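Local coordinates for hypothetical protein (Geobacillus stearothermophilus, PDB 1SFS) that is of unknown function but carries a glycoside hydrolase-like domain and may be a bacterial lysozyme, at residues Tyr52-Gly57 / Thr193-Ala198; Gly57-Leu60 / Val66-Gly69. One frame throughout, in Å; residues are numbered along the deposited sequence.

Contact 1 of 2, residues Tyr52-Gly57 / Thr193-Ala198; sequences YPKFWG and TKEQKA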
# COMPACT_ATOMS: atom_id res chain seq x y z
N TYR A 52 3.77 9.32 16.29
CA TYR A 52 4.88 8.45 15.99
C TYR A 52 4.41 7.36 15.02
O TYR A 52 3.65 6.49 15.42
CB TYR A 52 5.45 7.79 17.29
CG TYR A 52 6.87 7.44 17.03
CD1 TYR A 52 7.90 8.21 17.60
CD2 TYR A 52 7.24 6.40 16.22
CE1 TYR A 52 9.23 7.88 17.36
CE2 TYR A 52 8.58 6.10 15.92
CZ TYR A 52 9.55 6.84 16.49
OH TYR A 52 10.88 6.59 16.24
N PRO A 53 4.82 7.40 13.76
CA PRO A 53 4.27 6.41 12.82
C PRO A 53 4.89 5.06 13.07
O PRO A 53 6.11 4.96 13.24
CB PRO A 53 4.64 7.01 11.48
CG PRO A 53 5.96 7.70 11.76
CD PRO A 53 5.81 8.28 13.14
N LYS A 54 4.10 4.00 13.01
CA LYS A 54 4.63 2.65 13.12
C LYS A 54 5.01 2.09 11.75
O LYS A 54 5.80 1.12 11.68
CB LYS A 54 3.67 1.73 13.85
CG LYS A 54 3.25 2.24 15.20
CD LYS A 54 4.27 2.94 16.07
CE LYS A 54 3.77 3.51 17.40
NZ LYS A 54 2.72 4.64 17.26
N PHE A 55 4.50 2.69 10.70
CA PHE A 55 4.77 2.29 9.34
C PHE A 55 4.68 3.53 8.47
O PHE A 55 4.01 4.51 8.85
CB PHE A 55 3.87 1.16 8.85
CG PHE A 55 2.38 1.51 8.87
CD1 PHE A 55 1.78 2.05 7.74
CD2 PHE A 55 1.63 1.35 10.01
CE1 PHE A 55 0.44 2.39 7.77
CE2 PHE A 55 0.26 1.69 10.03
CZ PHE A 55 -0.32 2.19 8.91
N TRP A 56 5.34 3.46 7.32
CA TRP A 56 5.42 4.61 6.41
C TRP A 56 5.32 4.09 5.00
O TRP A 56 6.22 3.38 4.52
CB TRP A 56 6.68 5.40 6.68
CG TRP A 56 6.65 6.82 6.14
CD1 TRP A 56 6.32 7.24 4.89
CD2 TRP A 56 6.97 8.01 6.89
NE1 TRP A 56 6.39 8.60 4.82
CE2 TRP A 56 6.79 9.09 6.01
CE3 TRP A 56 7.35 8.25 8.20
CZ2 TRP A 56 7.01 10.40 6.43
CZ3 TRP A 56 7.58 9.55 8.61
CH2 TRP A 56 7.41 10.61 7.72
N GLY A 57 4.24 4.40 4.29
CA GLY A 57 4.05 4.01 2.91
C GLY A 57 4.95 4.84 1.99
O GLY A 57 4.96 6.06 2.07
N THR A 193 -5.79 13.26 10.92
CA THR A 193 -5.74 13.63 12.31
C THR A 193 -4.35 13.33 12.85
O THR A 193 -3.57 12.54 12.30
CB THR A 193 -6.72 12.83 13.22
OG1 THR A 193 -6.29 11.49 13.34
CG2 THR A 193 -8.16 12.81 12.72
N LYS A 194 -4.10 13.89 14.02
CA LYS A 194 -3.01 13.44 14.88
C LYS A 194 -3.28 12.00 15.27
O LYS A 194 -4.41 11.53 15.35
CB LYS A 194 -2.88 14.31 16.15
CG LYS A 194 -2.44 15.74 15.86
CD LYS A 194 -2.25 16.50 17.19
CE LYS A 194 -1.73 17.91 16.92
NZ LYS A 194 -1.21 18.55 18.16
N GLU A 195 -2.21 11.30 15.57
CA GLU A 195 -2.31 9.91 16.03
C GLU A 195 -3.29 9.71 17.19
O GLU A 195 -4.10 8.78 17.18
CB GLU A 195 -0.94 9.41 16.41
CG GLU A 195 -0.91 8.03 16.99
CD GLU A 195 0.41 7.66 17.62
OE1 GLU A 195 1.35 8.48 17.75
OE2 GLU A 195 0.51 6.46 18.00
N GLN A 196 -3.23 10.57 18.16
CA GLN A 196 -4.05 10.33 19.36
C GLN A 196 -5.52 10.65 19.11
O GLN A 196 -6.35 10.20 19.90
CB GLN A 196 -3.49 11.09 20.56
CG GLN A 196 -2.12 10.56 20.95
CD GLN A 196 -1.96 9.09 21.25
OE1 GLN A 196 -0.91 8.45 21.22
NE2 GLN A 196 -3.08 8.47 21.58
N LYS A 197 -5.81 11.29 18.00
CA LYS A 197 -7.16 11.67 17.60
C LYS A 197 -7.71 10.78 16.49
O LYS A 197 -8.80 11.05 16.00
CB LYS A 197 -7.14 13.15 17.15
CG LYS A 197 -6.68 14.12 18.22
CD LYS A 197 -7.02 15.58 18.01
CE LYS A 197 -5.72 16.39 17.89
NZ LYS A 197 -5.84 17.67 17.17
N ALA A 198 -6.97 9.74 16.13
CA ALA A 198 -7.40 8.89 15.00
C ALA A 198 -8.74 8.22 15.29
O ALA A 198 -9.04 7.92 16.46
CB ALA A 198 -6.34 7.83 14.77
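Glu-195 holds Tyr-52 and Lys-54, its carboxylate reaching from one loop to two different groups of the chain that leads into strand 55-59. The charged part of the contact is a salt bridge: Lys-54 NZ lies 3.0 Å from Glu-195 OE2, the two side chains crossing at about a right angle. The lysine reaches this place by folding back, bent at chi2 (-39°) and again at chi4 (-63°), and the turn brings the ammonium back over the backbone two residues earlier, where Lys-54 NZ also donates to Tyr-52 O at 2.8 Å.

Strand 55-59 is the second of the parallel strands in the mixed sheet of this glycoside hydrolase-like domain, and Glu-195 opens a short 3-10 turn in the long loop between strands 182-185 and 211-218, so the contact ties that loop to the entrance of the strand.

Hydrogen bonding uses the other carboxylate oxygen. Tyr-52 N donates to Glu-195 OE1 at 2.9 Å, meeting it from above the carboxylate plane (41° out of it). An alanine in place of Glu-195 would remove both oxygens, and is likely to leave Lys-54 without this opposite charge and the amide of Tyr-52 without this acceptor. The tyrosine side chain turns elsewhere: its ring packs edge-to-face with Phe-43, and its OH is hydrogen-bonded to Tyr-81 O.

Contact 2 of 2, residues Gly57-Leu60 / Val66-Gly69; sequences GRYL and VSEG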
# COMPACT_ATOMS: atom_id res chain seq x y z
N GLY A 57 4.24 4.40 4.29
CA GLY A 57 4.05 4.01 2.91
C GLY A 57 4.95 4.84 1.99
O GLY A 57 4.96 6.06 2.07
N ARG A 58 5.67 4.14 1.14
CA ARG A 58 6.63 4.74 0.23
C ARG A 58 6.65 3.98 -1.07
O ARG A 58 6.31 2.80 -1.15
CB ARG A 58 8.03 4.73 0.85
CG ARG A 58 8.20 5.72 2.00
CD ARG A 58 8.15 7.19 1.54
NE ARG A 58 9.30 7.44 0.67
CZ ARG A 58 9.29 7.62 -0.62
NH1 ARG A 58 8.14 7.79 -1.31
NH2 ARG A 58 10.44 7.66 -1.26
N TYR A 59 7.09 4.66 -2.12
CA TYR A 59 7.01 4.14 -3.49
C TYR A 59 8.27 3.45 -3.91
O TYR A 59 9.40 3.91 -3.70
CB TYR A 59 6.63 5.31 -4.45
CG TYR A 59 5.28 5.80 -4.11
CD1 TYR A 59 5.07 6.76 -3.13
CD2 TYR A 59 4.14 5.22 -4.66
CE1 TYR A 59 3.81 7.17 -2.77
CE2 TYR A 59 2.87 5.62 -4.34
CZ TYR A 59 2.69 6.60 -3.39
OH TYR A 59 1.44 7.01 -3.00
N LEU A 60 8.12 2.32 -4.61
CA LEU A 60 9.21 1.51 -5.10
C LEU A 60 10.00 2.16 -6.23
O LEU A 60 11.18 1.78 -6.41
CB LEU A 60 8.70 0.16 -5.55
CG LEU A 60 8.28 -0.79 -4.42
CD1 LEU A 60 7.49 -1.96 -4.98
CD2 LEU A 60 9.47 -1.33 -3.65
N VAL A 66 4.81 12.74 -9.50
CA VAL A 66 3.88 11.87 -8.76
C VAL A 66 4.56 11.25 -7.53
O VAL A 66 4.01 11.40 -6.43
CB VAL A 66 3.32 10.74 -9.65
CG1 VAL A 66 2.46 9.82 -8.77
CG2 VAL A 66 2.51 11.22 -10.83
N SER A 67 5.69 10.59 -7.66
CA SER A 67 6.29 9.93 -6.50
C SER A 67 7.80 9.92 -6.64
O SER A 67 8.32 9.78 -7.75
CB SER A 67 5.81 8.48 -6.37
OG SER A 67 6.05 7.70 -7.56
N GLU A 68 8.45 10.00 -5.51
CA GLU A 68 9.88 9.80 -5.38
C GLU A 68 10.13 8.38 -4.97
O GLU A 68 9.53 7.87 -4.00
CB GLU A 68 10.45 10.78 -4.38
CG GLU A 68 10.26 12.22 -4.79
CD GLU A 68 10.90 13.26 -3.93
OE1 GLU A 68 11.21 13.02 -2.74
OE2 GLU A 68 11.18 14.36 -4.52
N GLY A 69 11.03 7.68 -5.66
CA GLY A 69 11.32 6.33 -5.31
C GLY A 69 12.13 6.15 -4.06
O GLY A 69 12.97 6.97 -3.67
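Tyr-59 meets Ser-67 with the face of its ring, just where strand 55-59 gives way to the loop that leads to helix 72-80. This is a beta-alpha connection of the mixed, largely parallel sheet, and the chain doubles back in it so that residues 66-69 run past the end of the strand they have just left. At the start of residues 66-69, Val-66 and Ser-67 form a classic beta bulge.

Tyr-59, with more surface buried here than any other residue of the pair of segments, takes Ser-67 CB over one face of its ring, 4.0 Å from the centroid and 27° off the ring normal. This CH-pi contact is displaced toward the root of the ring, the closest pair being Tyr-59 CG and Ser-67 CB at 3.5 Å. Ser-67 OG is hydrogen-bonded to Asn-90 ND2.

Gly-69 comes next. Its CA approaches Tyr-59 O at 3.5 Å in a CA-H...O contact, so that backbone passes close to backbone beside the strand end.

Arg-58 presents the edge of its guanidinium to the loop backbone. The chain is bent at its second and third torsions, which curls the group round to the loop, while NE forms a salt bridge with Glu-74 and NH1 also bonds to Ser-34 O. Across the contact the grip is end-on, two nitrogens on a single oxygen that lies near the guanidinium plane. Arg-58 NH1 donates to Glu-68 O at 3.0 Å in the carbonyl plane, whereas Arg-58 NH2, at 2.9 Å from Glu-68 O, comes from 52° above that plane.

In the fold
Both contacts draw on strand 55-59 and share Gly-57, yet their centres lie about 19 Å apart. Contact 1 belongs to the surface, at the approach to the strand, and joins parts of the chain separated by 135 residues. Contact 2 is partly buried, sits at the strand's other end and is local, with five residues between its segments. The chemistry differs with the place. At the surface a carboxylate pairs with an ammonium and a backbone amide, and little area is buried. Nearer the interior the buried area is about twice as large, and a guanidinium serves a backbone carbonyl while an aromatic face packs on the CB of a serine.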